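Local structure of maltose operon transcriptional repressor (3HCW) at residues 114-119 / 146-151; 121-126 / 195-200; 227-232 / 240-245; 244-249 / 278-283. The protein probably represses transcription of the maltose operon by binding DNA, with a periplasmic-binding-protein-like domain that in relatives senses a small-molecule effector. All blocks are in the same frame, centred on the assembly; numbering follows the deposited sequence. Where two conformers were deposited one is given.

Contact 1: 114-119 / 146-151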
loop_
_atom_site.group_PDB
_atom_site.type_symbol
_atom_site.label_atom_id
_atom_site.label_comp_id
_atom_site.label_asym_id
_atom_site.label_seq_id
_atom_site.Cartn_x
_atom_site.Cartn_y
_atom_site.Cartn_z
ATOM N N ASP A 114 -12.500 -1.370 -19.235
ATOM C CA ASP A 114 -13.732 -0.705 -19.659
ATOM C C ASP A 114 -14.340 -0.076 -18.411
ATOM O O ASP A 114 -15.008 -0.734 -17.618
ATOM C CB ASP A 114 -14.688 -1.689 -20.363
ATOM C CG ASP A 114 -15.909 -1.003 -20.992
ATOM O OD1 ASP A 114 -16.592 -1.643 -21.823
ATOM O OD2 ASP A 114 -16.216 0.159 -20.652
ATOM N N ASN A 115 -14.095 1.218 -18.239
ATOM C CA ASN A 115 -14.396 1.873 -16.968
ATOM C C ASN A 115 -15.846 2.309 -16.847
ATOM O O ASN A 115 -16.364 2.485 -15.738
ATOM C CB ASN A 115 -13.414 3.023 -16.687
ATOM C CG ASN A 115 -12.200 2.569 -15.903
ATOM O OD1 ASN A 115 -12.325 1.953 -14.839
ATOM N ND2 ASN A 115 -11.014 2.898 -16.402
ATOM N N ILE A 116 -16.505 2.456 -17.990
ATOM C CA ILE A 116 -17.947 2.653 -18.005
ATOM C C ILE A 116 -18.666 1.368 -17.553
ATOM O O ILE A 116 -19.468 1.398 -16.628
ATOM C CB ILE A 116 -18.434 3.162 -19.362
ATOM C CG1 ILE A 116 -17.779 4.528 -19.653
ATOM C CG2 ILE A 116 -19.947 3.238 -19.368
ATOM C CD1 ILE A 116 -18.157 5.190 -20.959
ATOM N N LEU A 117 -18.319 0.246 -18.160
ATOM C CA LEU A 117 -18.923 -1.039 -17.830
ATOM C C LEU A 117 -18.655 -1.422 -16.374
ATOM O O LEU A 117 -19.583 -1.818 -15.647
ATOM C CB LEU A 117 -18.427 -2.125 -18.811
ATOM C CG LEU A 117 -18.961 -3.557 -18.732
ATOM C CD1 LEU A 117 -20.490 -3.596 -18.717
ATOM C CD2 LEU A 117 -18.421 -4.366 -19.889
ATOM N N ALA A 118 -17.410 -1.235 -15.929
ATOM C CA ALA A 118 -17.028 -1.526 -14.539
ATOM C C ALA A 118 -17.934 -0.790 -13.561
ATOM O O ALA A 118 -18.507 -1.416 -12.642
ATOM C CB ALA A 118 -15.565 -1.185 -14.283
ATOM N N SER A 119 -18.102 0.519 -13.801
ATOM C CA SER A 119 -18.962 1.344 -12.952
ATOM C C SER A 119 -20.432 0.971 -13.065
ATOM O O SER A 119 -21.144 0.945 -12.049
ATOM C CB SER A 119 -18.754 2.845 -13.202
ATOM O OG SER A 119 -18.790 3.167 -14.579
ATOM N N SER A 146 -12.059 9.015 -14.151
ATOM C CA SER A 146 -13.106 9.730 -13.443
ATOM C C SER A 146 -14.328 9.967 -14.334
ATOM O O SER A 146 -15.442 9.600 -13.948
ATOM C CB SER A 146 -12.547 11.045 -12.872
ATOM O OG SER A 146 -13.530 11.771 -12.160
ATOM N N LYS A 147 -14.112 10.524 -15.532
ATOM C CA LYS A 147 -15.202 10.775 -16.487
ATOM C C LYS A 147 -15.952 9.497 -16.876
ATOM O O LYS A 147 -17.179 9.487 -16.949
ATOM C CB LYS A 147 -14.683 11.449 -17.766
ATOM C CG LYS A 147 -14.180 12.879 -17.613
ATOM C CD LYS A 147 -13.709 13.389 -18.983
ATOM C CE LYS A 147 -13.542 14.903 -19.027
ATOM N NZ LYS A 147 -12.322 15.366 -18.318
ATOM N N ASP A 148 -15.199 8.437 -17.155
ATOM C CA ASP A 148 -15.775 7.137 -17.513
ATOM C C ASP A 148 -16.605 6.499 -16.393
ATOM O O ASP A 148 -17.680 5.992 -16.649
ATOM C CB ASP A 148 -14.675 6.166 -17.914
ATOM C CG ASP A 148 -14.132 6.429 -19.290
ATOM O OD1 ASP A 148 -13.312 5.604 -19.753
ATOM O OD2 ASP A 148 -14.523 7.445 -19.908
ATOM N N ARG A 149 -16.090 6.536 -15.163
ATOM C CA ARG A 149 -16.779 5.940 -14.012
ATOM C C ARG A 149 -18.002 6.753 -13.575
ATOM O O ARG A 149 -19.024 6.175 -13.209
ATOM C CB ARG A 149 -15.807 5.663 -12.850
ATOM C CG ARG A 149 -14.798 4.540 -13.167
ATOM C CD ARG A 149 -13.820 4.270 -12.026
ATOM N NE ARG A 149 -12.758 3.349 -12.444
ATOM C CZ ARG A 149 -11.609 3.153 -11.792
ATOM N NH1 ARG A 149 -11.340 3.813 -10.675
ATOM N NH2 ARG A 149 -10.708 2.305 -12.279
ATOM N N ILE A 150 -17.900 8.084 -13.630
ATOM C CA ILE A 150 -19.068 8.957 -13.463
ATOM C C ILE A 150 -20.148 8.656 -14.515
ATOM O O ILE A 150 -21.315 8.457 -14.164
ATOM C CB ILE A 150 -18.668 10.477 -13.420
ATOM C CG1 ILE A 150 -17.907 10.775 -12.118
ATOM C CG2 ILE A 150 -19.892 11.393 -13.520
ATOM C CD1 ILE A 150 -17.167 12.078 -12.085
ATOM N N GLN A 151 -19.762 8.598 -15.791
ATOM C CA GLN A 151 -20.714 8.286 -16.867
ATOM C C GLN A 151 -21.475 6.952 -16.675
ATOM O O GLN A 151 -22.686 6.893 -16.875
ATOM C CB GLN A 151 -20.021 8.307 -18.233
ATOM C CG GLN A 151 -20.959 8.070 -19.437
ATOM C CD GLN A 151 -22.098 9.072 -19.503
ATOM O OE1 GLN A 151 -21.891 10.246 -19.824
ATOM N NE2 GLN A 151 -23.315 8.613 -19.200
HETATM O O HOH W 1 -10.695 4.650 -18.425
HETATM O O HOH W 2 -12.981 2.846 -19.999
#
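The first turn of helix 115-129 packs against helix 144-159, and the short helical segments cross at -41° with axes 7.3 Å apart. The main polar link is a side-on grip by Arg-149 on a single oxygen. Its chain is extended from CG to NE, so NE and NH2 both reach Asn-115 OD1. Arg-149 NE lies 2.8 Å from Asn-115 OD1, and Arg-149 NH2 lies 3.0 Å from the same oxygen. OD1 sits at the edge of the guanidinium, in its plane. Both donors stand above the amide plane, and the two flat groups are turned 69° apart.

Two waters bridge the helices. One joins Asn-115 ND2 to Asp-148 OD1; another the backbone N of Asn-115 to the same carboxylate oxygen. Asp-148 OD2 is salt-bridged to Lys-99.

The rest is van der Waals packing on polar residues and backbone. Asn-115 CB meets Asp-148 CB at 3.6 Å. Ile-116 CG1 lies over the backbone, 3.3 Å from Asp-148 O, and its side chain crosses Asp-148 at about a right angle. Ser-119 CB rests on the Arg-149 backbone.

Asp-114 caps the helix through OD2 to Leu-117 N. Asn-115 ND2 and Arg-149 NH1 also hydrogen-bond to glycerol, probably from the crystallisation liquor, which may mark a pocket. Beyond the helix pair, Arg-149 and Ser-119 pack on Phe-227 of strand 222-227, and Arg-149 also touches Phe-136 of strand 133-139.

Contact 2: 121-126 / 195-200; sequences NLTRHV and AIISLD
Helix 115-129 packs on the mixed sheet of an alpha/beta domain of the periplasmic-binding-protein-like fold, and here it runs along strand 194-198. The segments are nearly antiparallel, at 167°, with axes 10.2 Å apart. That spacing leaves room for a single layer of side chains.

Ile-197 is the central residue and splits its two branches between two helix residues. Its CG2 is anti to the backbone N and meets Leu-122. These two side chains reach toward each other tip to tip, with Leu-122 CD2 3.7 Å from Ile-197 CG2. Leu-122 CG is itself anti to the backbone N (chi1 -172°).

The other branch, CG1 with CD1, lies beside the backbone N and crosses Val-126 obliquely. Val-126 CG2 occupies the crowded position between backbone N and carbonyl carbon. From there this one methyl, Val-126 CG2, touches both Ile-197 CD1 and Ala-195 CB, each at 4.2 Å.

Phe-227 and Ala-225 of strand 222-227 pack against Leu-122, and Leu-134 of strand 133-139 against Val-126. Thr-123 borders the layer and gives its hydroxyl to the hydrogen bond with Ser-119 O. Its OG1 stays 4.2 Å from Ile-197 CD1.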
loop_
_atom_site.group_PDB
_atom_site.type_symbol
_atom_site.label_atom_id
_atom_site.label_comp_id
_atom_site.label_asym_id
_atom_site.label_seq_id
_atom_site.Cartn_x
_atom_site.Cartn_y
_atom_site.Cartn_z
ATOM N N ASN A 121 -21.594 -2.003 -13.793
ATOM C CA ASN A 121 -21.695 -3.241 -13.036
ATOM C C ASN A 121 -21.808 -2.988 -11.538
ATOM O O ASN A 121 -22.627 -3.613 -10.859
ATOM C CB ASN A 121 -20.489 -4.149 -13.304
ATOM C CG ASN A 121 -20.505 -4.731 -14.682
ATOM O OD1 ASN A 121 -21.548 -4.806 -15.313
ATOM N ND2 ASN A 121 -19.336 -5.144 -15.170
ATOM N N LEU A 122 -20.976 -2.079 -11.029
ATOM C CA LEU A 122 -20.998 -1.746 -9.608
ATOM C C LEU A 122 -22.287 -1.027 -9.238
ATOM O O LEU A 122 -22.929 -1.396 -8.243
ATOM C CB LEU A 122 -19.778 -0.909 -9.206
ATOM C CG LEU A 122 -19.551 -0.627 -7.716
ATOM C CD1 LEU A 122 -19.022 -1.864 -7.022
ATOM C CD2 LEU A 122 -18.571 0.535 -7.533
ATOM N N THR A 123 -22.665 -0.027 -10.045
ATOM C CA THR A 123 -23.869 0.760 -9.775
ATOM C C THR A 123 -25.111 -0.138 -9.824
ATOM O O THR A 123 -25.988 -0.001 -8.991
ATOM C CB THR A 123 -24.049 1.983 -10.747
ATOM O OG1 THR A 123 -22.833 2.748 -10.826
ATOM C CG2 THR A 123 -25.167 2.902 -10.261
ATOM N N ARG A 124 -25.177 -1.048 -10.795
ATOM C CA ARG A 124 -26.295 -2.005 -10.904
ATOM C C ARG A 124 -26.429 -2.871 -9.658
ATOM O O ARG A 124 -27.532 -3.050 -9.145
ATOM C CB ARG A 124 -26.134 -2.919 -12.129
ATOM C CG ARG A 124 -27.116 -2.667 -13.261
ATOM C CD ARG A 124 -28.527 -3.122 -12.886
ATOM N NE ARG A 124 -28.793 -4.524 -13.210
ATOM C CZ ARG A 124 -29.883 -5.194 -12.836
ATOM N NH1 ARG A 124 -30.827 -4.606 -12.108
ATOM N NH2 ARG A 124 -30.031 -6.467 -13.185
ATOM N N HIS A 125 -25.300 -3.391 -9.182
ATOM C CA HIS A 125 -25.265 -4.260 -7.996
ATOM C C HIS A 125 -25.855 -3.623 -6.740
ATOM O O HIS A 125 -26.617 -4.284 -6.005
ATOM C CB HIS A 125 -23.841 -4.743 -7.711
ATOM C CG HIS A 125 -23.658 -5.292 -6.332
ATOM N ND1 HIS A 125 -24.131 -6.531 -5.956
ATOM C CD2 HIS A 125 -23.067 -4.766 -5.232
ATOM C CE1 HIS A 125 -23.836 -6.748 -4.689
ATOM N NE2 HIS A 125 -23.195 -5.690 -4.224
ATOM N N VAL A 126 -25.509 -2.354 -6.489
ATOM C CA VAL A 126 -26.055 -1.662 -5.315
ATOM C C VAL A 126 -27.562 -1.449 -5.445
ATOM O O VAL A 126 -28.290 -1.555 -4.455
ATOM C CB VAL A 126 -25.277 -0.361 -4.898
ATOM C CG1 VAL A 126 -23.806 -0.661 -4.715
ATOM C CG2 VAL A 126 -25.457 0.771 -5.887
ATOM N N ALA A 195 -26.487 4.618 -0.908
ATOM C CA ALA A 195 -25.201 4.018 -1.227
ATOM C C ALA A 195 -24.203 5.103 -1.610
ATOM O O ALA A 195 -24.545 6.061 -2.331
ATOM C CB ALA A 195 -25.336 2.992 -2.358
ATOM N N ILE A 196 -22.982 4.956 -1.108
ATOM C CA ILE A 196 -21.883 5.842 -1.471
ATOM C C ILE A 196 -20.872 5.071 -2.301
ATOM O O ILE A 196 -20.347 4.036 -1.858
ATOM C CB ILE A 196 -21.185 6.446 -0.228
ATOM C CG1 ILE A 196 -22.147 7.351 0.541
ATOM C CG2 ILE A 196 -19.912 7.209 -0.641
ATOM C CD1 ILE A 196 -21.716 7.643 1.974
ATOM N N ILE A 197 -20.613 5.568 -3.509
ATOM C CA ILE A 197 -19.580 4.994 -4.362
ATOM C C ILE A 197 -18.423 5.977 -4.546
ATOM O O ILE A 197 -18.641 7.147 -4.874
ATOM C CB ILE A 197 -20.150 4.513 -5.727
ATOM C CG1 ILE A 197 -21.052 3.291 -5.519
ATOM C CG2 ILE A 197 -19.016 4.145 -6.699
ATOM C CD1 ILE A 197 -22.042 3.009 -6.668
ATOM N N SER A 198 -17.200 5.501 -4.297
ATOM C CA SER A 198 -15.997 6.305 -4.508
ATOM C C SER A 198 -15.252 5.844 -5.740
ATOM O O SER A 198 -15.198 4.649 -6.039
ATOM C CB SER A 198 -15.043 6.221 -3.310
ATOM O OG SER A 198 -15.690 6.578 -2.101
ATOM N N LEU A 199 -14.657 6.821 -6.411
ATOM C CA LEU A 199 -13.775 6.652 -7.561
ATOM C C LEU A 199 -12.680 5.575 -7.432
ATOM O O LEU A 199 -12.403 4.856 -8.386
ATOM C CB LEU A 199 -13.108 8.005 -7.856
ATOM C CG LEU A 199 -12.178 8.049 -9.072
ATOM C CD1 LEU A 199 -12.995 7.869 -10.336
ATOM C CD2 LEU A 199 -11.388 9.346 -9.117
ATOM N N ASP A 200 -12.066 5.484 -6.254
ATOM C CA ASP A 200 -10.853 4.709 -6.048
ATOM C C ASP A 200 -10.727 4.393 -4.565
ATOM O O ASP A 200 -11.159 5.173 -3.729
ATOM C CB ASP A 200 -9.632 5.529 -6.515
ATOM C CG ASP A 200 -8.310 4.880 -6.146
ATOM O OD1 ASP A 200 -8.027 3.789 -6.680
ATOM O OD2 ASP A 200 -7.562 5.451 -5.315
#

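Contact 3: 227-232 / 240-245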
loop_
_atom_site.group_PDB
_atom_site.type_symbol
_atom_site.label_atom_id
_atom_site.label_comp_id
_atom_site.label_asym_id
_atom_site.label_seq_id
_atom_site.Cartn_x
_atom_site.Cartn_y
_atom_site.Cartn_z
ATOM N N PHE A 227 -13.687 1.260 -6.373
ATOM C CA PHE A 227 -12.924 0.625 -7.445
ATOM C C PHE A 227 -11.506 0.304 -7.001
ATOM O O PHE A 227 -10.996 0.925 -6.068
ATOM C CB PHE A 227 -12.863 1.522 -8.684
ATOM C CG PHE A 227 -14.202 1.839 -9.273
ATOM C CD1 PHE A 227 -14.674 1.137 -10.384
ATOM C CD2 PHE A 227 -14.985 2.858 -8.732
ATOM C CE1 PHE A 227 -15.911 1.457 -10.928
ATOM C CE2 PHE A 227 -16.204 3.185 -9.274
ATOM C CZ PHE A 227 -16.668 2.491 -10.361
ATOM N N ASN A 228 -10.866 -0.536 -7.751
ATOM C CA ASN A 228 -9.732 -1.220 -7.279
ATOM C C ASN A 228 -9.398 -2.059 -6.167
ATOM O O ASN A 228 -8.668 -1.703 -5.305
ATOM C CB ASN A 228 -8.477 -0.879 -8.035
ATOM C CG ASN A 228 -7.764 0.227 -7.429
ATOM O OD1 ASN A 228 -6.609 0.107 -7.024
ATOM N ND2 ASN A 228 -8.438 1.341 -7.351
ATOM N N ASP A 229 -9.949 -3.236 -6.242
ATOM C CA ASP A 229 -9.827 -4.208 -5.161
ATOM C C ASP A 229 -8.375 -4.544 -4.878
ATOM O O ASP A 229 -7.603 -4.807 -5.792
ATOM C CB ASP A 229 -10.567 -5.500 -5.510
ATOM C CG ASP A 229 -10.666 -6.450 -4.330
ATOM O OD1 ASP A 229 -10.887 -5.969 -3.201
ATOM O OD2 ASP A 229 -10.523 -7.677 -4.522
ATOM N N SER A 230 -8.019 -4.494 -3.602
ATOM C CA SER A 230 -6.757 -5.008 -3.113
ATOM C C SER A 230 -7.021 -5.551 -1.718
ATOM O O SER A 230 -8.173 -5.625 -1.272
ATOM C CB SER A 230 -5.715 -3.887 -3.045
ATOM O OG SER A 230 -6.047 -2.958 -2.022
ATOM N N TYR A 231 -5.941 -5.889 -1.026
ATOM C CA TYR A 231 -5.984 -6.324 0.356
ATOM C C TYR A 231 -6.605 -5.265 1.265
ATOM O O TYR A 231 -7.221 -5.604 2.270
ATOM C CB TYR A 231 -4.571 -6.710 0.834
ATOM C CG TYR A 231 -4.538 -7.410 2.175
ATOM C CD1 TYR A 231 -5.187 -8.638 2.369
ATOM C CD2 TYR A 231 -3.855 -6.852 3.249
ATOM C CE1 TYR A 231 -5.159 -9.284 3.610
ATOM C CE2 TYR A 231 -3.815 -7.487 4.492
ATOM C CZ TYR A 231 -4.468 -8.695 4.670
ATOM O OH TYR A 231 -4.422 -9.300 5.908
ATOM N N LEU A 232 -6.487 -3.996 0.873
ATOM C CA LEU A 232 -6.942 -2.867 1.695
ATOM C C LEU A 232 -8.450 -2.685 1.764
ATOM O O LEU A 232 -8.967 -2.272 2.795
ATOM C CB LEU A 232 -6.272 -1.567 1.244
ATOM C CG LEU A 232 -4.753 -1.513 1.442
ATOM C CD1 LEU A 232 -4.186 -0.238 0.844
ATOM C CD2 LEU A 232 -4.376 -1.641 2.923
ATOM N N GLN A 240 -15.036 -4.107 1.927
ATOM C CA GLN A 240 -15.701 -3.342 0.878
ATOM C C GLN A 240 -15.956 -4.106 -0.408
ATOM O O GLN A 240 -15.075 -4.816 -0.930
ATOM C CB GLN A 240 -14.933 -2.054 0.583
ATOM C CG GLN A 240 -14.877 -1.099 1.785
ATOM C CD GLN A 240 -16.204 -0.444 2.045
ATOM O OE1 GLN A 240 -16.865 0.010 1.117
ATOM N NE2 GLN A 240 -16.608 -0.384 3.311
ATOM N N THR A 241 -17.182 -3.946 -0.898
ATOM C CA THR A 241 -17.560 -4.360 -2.231
ATOM C C THR A 241 -16.817 -3.463 -3.211
ATOM O O THR A 241 -16.778 -2.229 -3.051
ATOM C CB THR A 241 -19.066 -4.267 -2.400
ATOM O OG1 THR A 241 -19.689 -5.256 -1.565
ATOM C CG2 THR A 241 -19.487 -4.490 -3.829
ATOM N N CYS A 242 -16.200 -4.101 -4.201
ATOM C CA CYS A 242 -15.412 -3.366 -5.175
ATOM C C CYS A 242 -15.192 -4.096 -6.476
ATOM O O CYS A 242 -15.404 -5.310 -6.598
ATOM C CB CYS A 242 -14.067 -2.893 -4.598
ATOM S SG CYS A 242 -13.278 -4.043 -3.511
ATOM N N ILE A 243 -14.825 -3.299 -7.470
ATOM C CA ILE A 243 -14.497 -3.781 -8.784
ATOM C C ILE A 243 -12.994 -4.025 -8.833
ATOM O O ILE A 243 -12.196 -3.098 -8.643
ATOM C CB ILE A 243 -14.881 -2.744 -9.867
ATOM C CG1 ILE A 243 -16.386 -2.436 -9.837
ATOM C CG2 ILE A 243 -14.449 -3.234 -11.237
ATOM C CD1 ILE A 243 -17.297 -3.609 -10.284
ATOM N N ASP A 244 -12.617 -5.279 -9.080
ATOM C CA ASP A 244 -11.225 -5.648 -9.308
ATOM C C ASP A 244 -10.819 -5.262 -10.748
ATOM O O ASP A 244 -11.360 -5.785 -11.703
ATOM C CB ASP A 244 -11.074 -7.154 -9.067
ATOM C CG ASP A 244 -9.646 -7.642 -9.215
ATOM O OD1 ASP A 244 -8.720 -6.816 -9.396
ATOM O OD2 ASP A 244 -9.452 -8.874 -9.132
ATOM N N ILE A 245 -9.861 -4.357 -10.902
ATOM C CA ILE A 245 -9.539 -3.845 -12.241
ATOM C C ILE A 245 -8.236 -4.426 -12.802
ATOM O O ILE A 245 -7.679 -3.908 -13.779
ATOM C CB ILE A 245 -9.565 -2.295 -12.299
ATOM C CG1 ILE A 245 -8.441 -1.684 -11.458
ATOM C CG2 ILE A 245 -10.920 -1.770 -11.860
ATOM C CD1 ILE A 245 -8.301 -0.185 -11.619
HETATM O O HOH W 3 -8.172 -4.069 -8.695
#
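Ile-243 O takes the one direct backbone hydrogen bond of this contact. Asp-229 N lies 3.3 Å from Ile-243 O and approaches from above the carbonyl plane. The CA of Asn-228 adds a CH...O contact to the same oxygen. Beside it, Phe-227 and Ile-243 lie side by side and point the same way, with Phe-227 CD1 3.9 Å from Ile-243 CB. Asn-228 CB packs on Ile-245 CG1 at 3.5 Å. Asp-229 OD1 comes within 3.1 Å of Cys-242 SG.

Phe-227 and Ile-243 form a parallel bridge in the beta-alpha-beta unit of strand 222-227, helix 231-234 and strand 241-244. A water ties the loop to the strand end: it donates to Asp-229 O and Asp-244 OD1 and accepts from Ile-245 N.

Farther out, Asp-229 OD1 is held by Thr-233 and by a salt bridge to Arg-282. Asn-228 ND2 is bonded to Asp-200. Ser-230 OG caps the short helix at Leu-232 N, and Leu-232 packs on Leu-232 of the second subunit.

Contact 4: 244-249 / 278-283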
loop_
_atom_site.group_PDB
_atom_site.type_symbol
_atom_site.label_atom_id
_atom_site.label_comp_id
_atom_site.label_asym_id
_atom_site.label_seq_id
_atom_site.Cartn_x
_atom_site.Cartn_y
_atom_site.Cartn_z
ATOM N N ASP A 244 -12.617 -5.279 -9.080
ATOM C CA ASP A 244 -11.225 -5.648 -9.308
ATOM C C ASP A 244 -10.819 -5.262 -10.748
ATOM O O ASP A 244 -11.360 -5.785 -11.703
ATOM C CB ASP A 244 -11.074 -7.154 -9.067
ATOM C CG ASP A 244 -9.646 -7.642 -9.215
ATOM O OD1 ASP A 244 -8.720 -6.816 -9.396
ATOM O OD2 ASP A 244 -9.452 -8.874 -9.132
ATOM N N ILE A 245 -9.861 -4.357 -10.902
ATOM C CA ILE A 245 -9.539 -3.845 -12.241
ATOM C C ILE A 245 -8.236 -4.426 -12.802
ATOM O O ILE A 245 -7.679 -3.908 -13.779
ATOM C CB ILE A 245 -9.565 -2.295 -12.299
ATOM C CG1 ILE A 245 -8.441 -1.684 -11.458
ATOM C CG2 ILE A 245 -10.920 -1.770 -11.860
ATOM C CD1 ILE A 245 -8.301 -0.185 -11.619
ATOM N N LYS A 246 -7.792 -5.524 -12.177
ATOM C CA LYS A 246 -6.628 -6.317 -12.581
ATOM C C LYS A 246 -5.377 -5.482 -12.932
ATOM O O LYS A 246 -4.902 -5.525 -14.077
ATOM C CB LYS A 246 -7.002 -7.235 -13.755
ATOM C CG LYS A 246 -8.397 -7.855 -13.685
ATOM C CD LYS A 246 -8.450 -9.044 -12.731
ATOM C CE LYS A 246 -9.889 -9.502 -12.536
ATOM N NZ LYS A 246 -10.037 -10.353 -11.319
ATOM N N PRO A 247 -4.854 -4.706 -11.962
ATOM C CA PRO A 247 -3.721 -3.809 -12.273
ATOM C C PRO A 247 -2.408 -4.529 -12.642
ATOM O O PRO A 247 -1.616 -4.013 -13.450
ATOM C CB PRO A 247 -3.584 -2.953 -11.004
ATOM C CG PRO A 247 -4.222 -3.774 -9.901
ATOM C CD PRO A 247 -5.296 -4.595 -10.554
ATOM N N ARG A 248 -2.197 -5.723 -12.089
ATOM C CA ARG A 248 -1.025 -6.521 -12.446
ATOM C C ARG A 248 -1.121 -7.016 -13.890
ATOM O O ARG A 248 -0.115 -7.016 -14.606
ATOM C CB ARG A 248 -0.816 -7.676 -11.477
ATOM C CG ARG A 248 0.583 -8.242 -11.527
ATOM C CD ARG A 248 0.817 -9.191 -10.380
ATOM N NE ARG A 248 2.090 -9.881 -10.539
ATOM C CZ ARG A 248 2.640 -10.662 -9.621
ATOM N NH1 ARG A 248 3.807 -11.249 -9.868
ATOM N NH2 ARG A 248 2.026 -10.863 -8.466
ATOM N N MET A 249 -2.333 -7.398 -14.310
ATOM C CA MET A 249 -2.614 -7.747 -15.706
ATOM C C MET A 249 -2.412 -6.555 -16.638
ATOM O O MET A 249 -1.775 -6.688 -17.670
ATOM C CB MET A 249 -4.041 -8.274 -15.875
ATOM C CG MET A 249 -4.168 -9.784 -16.018
ATOM S SD MET A 249 -5.802 -10.279 -16.625
ATOM C CE MET A 249 -5.664 -9.884 -18.366
ATOM N N GLU A 278 -13.848 -7.370 -12.538
ATOM C CA GLU A 278 -14.659 -8.310 -11.782
ATOM C C GLU A 278 -15.163 -7.695 -10.480
ATOM O O GLU A 278 -14.379 -7.236 -9.648
ATOM C CB GLU A 278 -13.855 -9.591 -11.505
ATOM C CG GLU A 278 -14.535 -10.575 -10.581
ATOM C CD GLU A 278 -13.664 -11.791 -10.251
ATOM O OE1 GLU A 278 -12.450 -11.776 -10.557
ATOM O OE2 GLU A 278 -14.199 -12.766 -9.673
ATOM N N LEU A 279 -16.480 -7.684 -10.326
ATOM C CA LEU A 279 -17.123 -7.334 -9.073
ATOM C C LEU A 279 -16.814 -8.380 -8.000
ATOM O O LEU A 279 -16.962 -9.578 -8.235
ATOM C CB LEU A 279 -18.641 -7.203 -9.277
ATOM C CG LEU A 279 -19.519 -6.947 -8.039
ATOM C CD1 LEU A 279 -19.272 -5.572 -7.472
ATOM C CD2 LEU A 279 -20.979 -7.126 -8.374
ATOM N N LYS A 280 -16.348 -7.902 -6.847
ATOM C CA LYS A 280 -16.154 -8.706 -5.639
ATOM C C LYS A 280 -17.116 -8.172 -4.576
ATOM O O LYS A 280 -16.912 -7.072 -4.049
ATOM C CB LYS A 280 -14.713 -8.585 -5.111
ATOM C CG LYS A 280 -13.587 -8.956 -6.080
ATOM C CD LYS A 280 -13.193 -10.426 -5.947
ATOM C CE LYS A 280 -11.799 -10.698 -6.508
ATOM N NZ LYS A 280 -11.700 -10.409 -7.969
ATOM N N ILE A 281 -18.159 -8.946 -4.267
ATOM C CA ILE A 281 -19.177 -8.550 -3.287
ATOM C C ILE A 281 -18.713 -8.845 -1.872
ATOM O O ILE A 281 -18.289 -9.963 -1.566
ATOM C CB ILE A 281 -20.521 -9.252 -3.553
ATOM C CG1 ILE A 281 -20.972 -8.974 -4.996
ATOM C CG2 ILE A 281 -21.586 -8.803 -2.533
ATOM C CD1 ILE A 281 -22.124 -9.864 -5.492
ATOM N N ARG A 282 -18.764 -7.830 -1.013
ATOM C CA ARG A 282 -18.367 -7.992 0.386
ATOM C C ARG A 282 -19.455 -7.426 1.308
ATOM O O ARG A 282 -20.551 -7.110 0.850
ATOM C CB ARG A 282 -16.992 -7.348 0.640
ATOM C CG ARG A 282 -15.839 -7.976 -0.157
ATOM C CD ARG A 282 -14.484 -7.814 0.534
ATOM N NE ARG A 282 -13.412 -8.429 -0.263
ATOM C CZ ARG A 282 -12.775 -7.813 -1.262
ATOM N NH1 ARG A 282 -13.076 -6.554 -1.582
ATOM N NH2 ARG A 282 -11.839 -8.454 -1.948
ATOM N N LYS A 283 -19.143 -7.282 2.596
ATOM C CA LYS A 283 -20.124 -6.883 3.616
ATOM C C LYS A 283 -20.770 -5.498 3.377
ATOM O O LYS A 283 -21.951 -5.302 3.679
ATOM C CB LYS A 283 -19.478 -6.989 5.016
ATOM C CG LYS A 283 -20.186 -6.251 6.173
ATOM C CD LYS A 283 -21.507 -6.910 6.608
ATOM C CE LYS A 283 -21.289 -8.033 7.608
ATOM N NZ LYS A 283 -22.567 -8.716 7.952
#
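Two backbone bonds make the tight part of this contact. Asp-244 and Glu-278 form an antiparallel hydrogen-bonded pair between strands 241-244 and 272-280. Asp-244 N is 2.7 Å from Glu-278 O. The return bond, from Glu-278 N to Asp-244 O, is longer at 3.1 Å but lies in the carbonyl plane, on a lone pair.

The side chains above this pair are more exposed to solvent and form a ring of four alternating charges. Lys-246 NZ sits 2.7 Å from Asp-244 OD2, above the carboxylate plane. It also reaches Glu-278 OE1 at 2.9 Å, on the anti lone pair. Lys-280 NZ bonds to Asp-244 OD2 at 3.0 Å, again on an anti lone pair, and makes only a weak bond to Glu-278 OE1. Lys-246 bends at chi2, Lys-280 at chi2 and chi4, which turns both back to the carboxylates. Like charges also lie close: Lys-246 NZ and Lys-280 NZ are 3.7 Å apart, Asp-244 OD2 and Glu-278 OE1 4.4 Å. The alternation probably offsets both repulsions.

Asp-244 OD1 stays out of the charged ring. It accepts from Lys-246 N in an Asx turn, just where the chain leaves the strand for helix 247-263.

Below the charged face, Leu-279 packs on Ile-243 and on Leu-122 and His-125 of helix 115-129. Pro-247, at the start of helix 247-263, meets Asn-29 and Val-30 of helix 25-39.

In the fold
The contacts come in the order 1, 2, 3, 4 by their first segments, but contacts 1 and 2 interleave along the chain. Both use helix 115-129, and their centres are about 10 Å apart. Contact 1 joins that helix to another helix, contact 2 to the sheet. Contacts 3 and 4 are closest, with centres about 5 Å apart; they share Asp-244 and Ile-245 and join neighbouring strands and loops of one sheet. Contact 2 reaches the same sheet, its centre about 11 Å from that of contact 3. Strand 241-244, shared by contacts 3 and 4, leads through contact 4 into helix 247-263, whose start packs on helix 25-39.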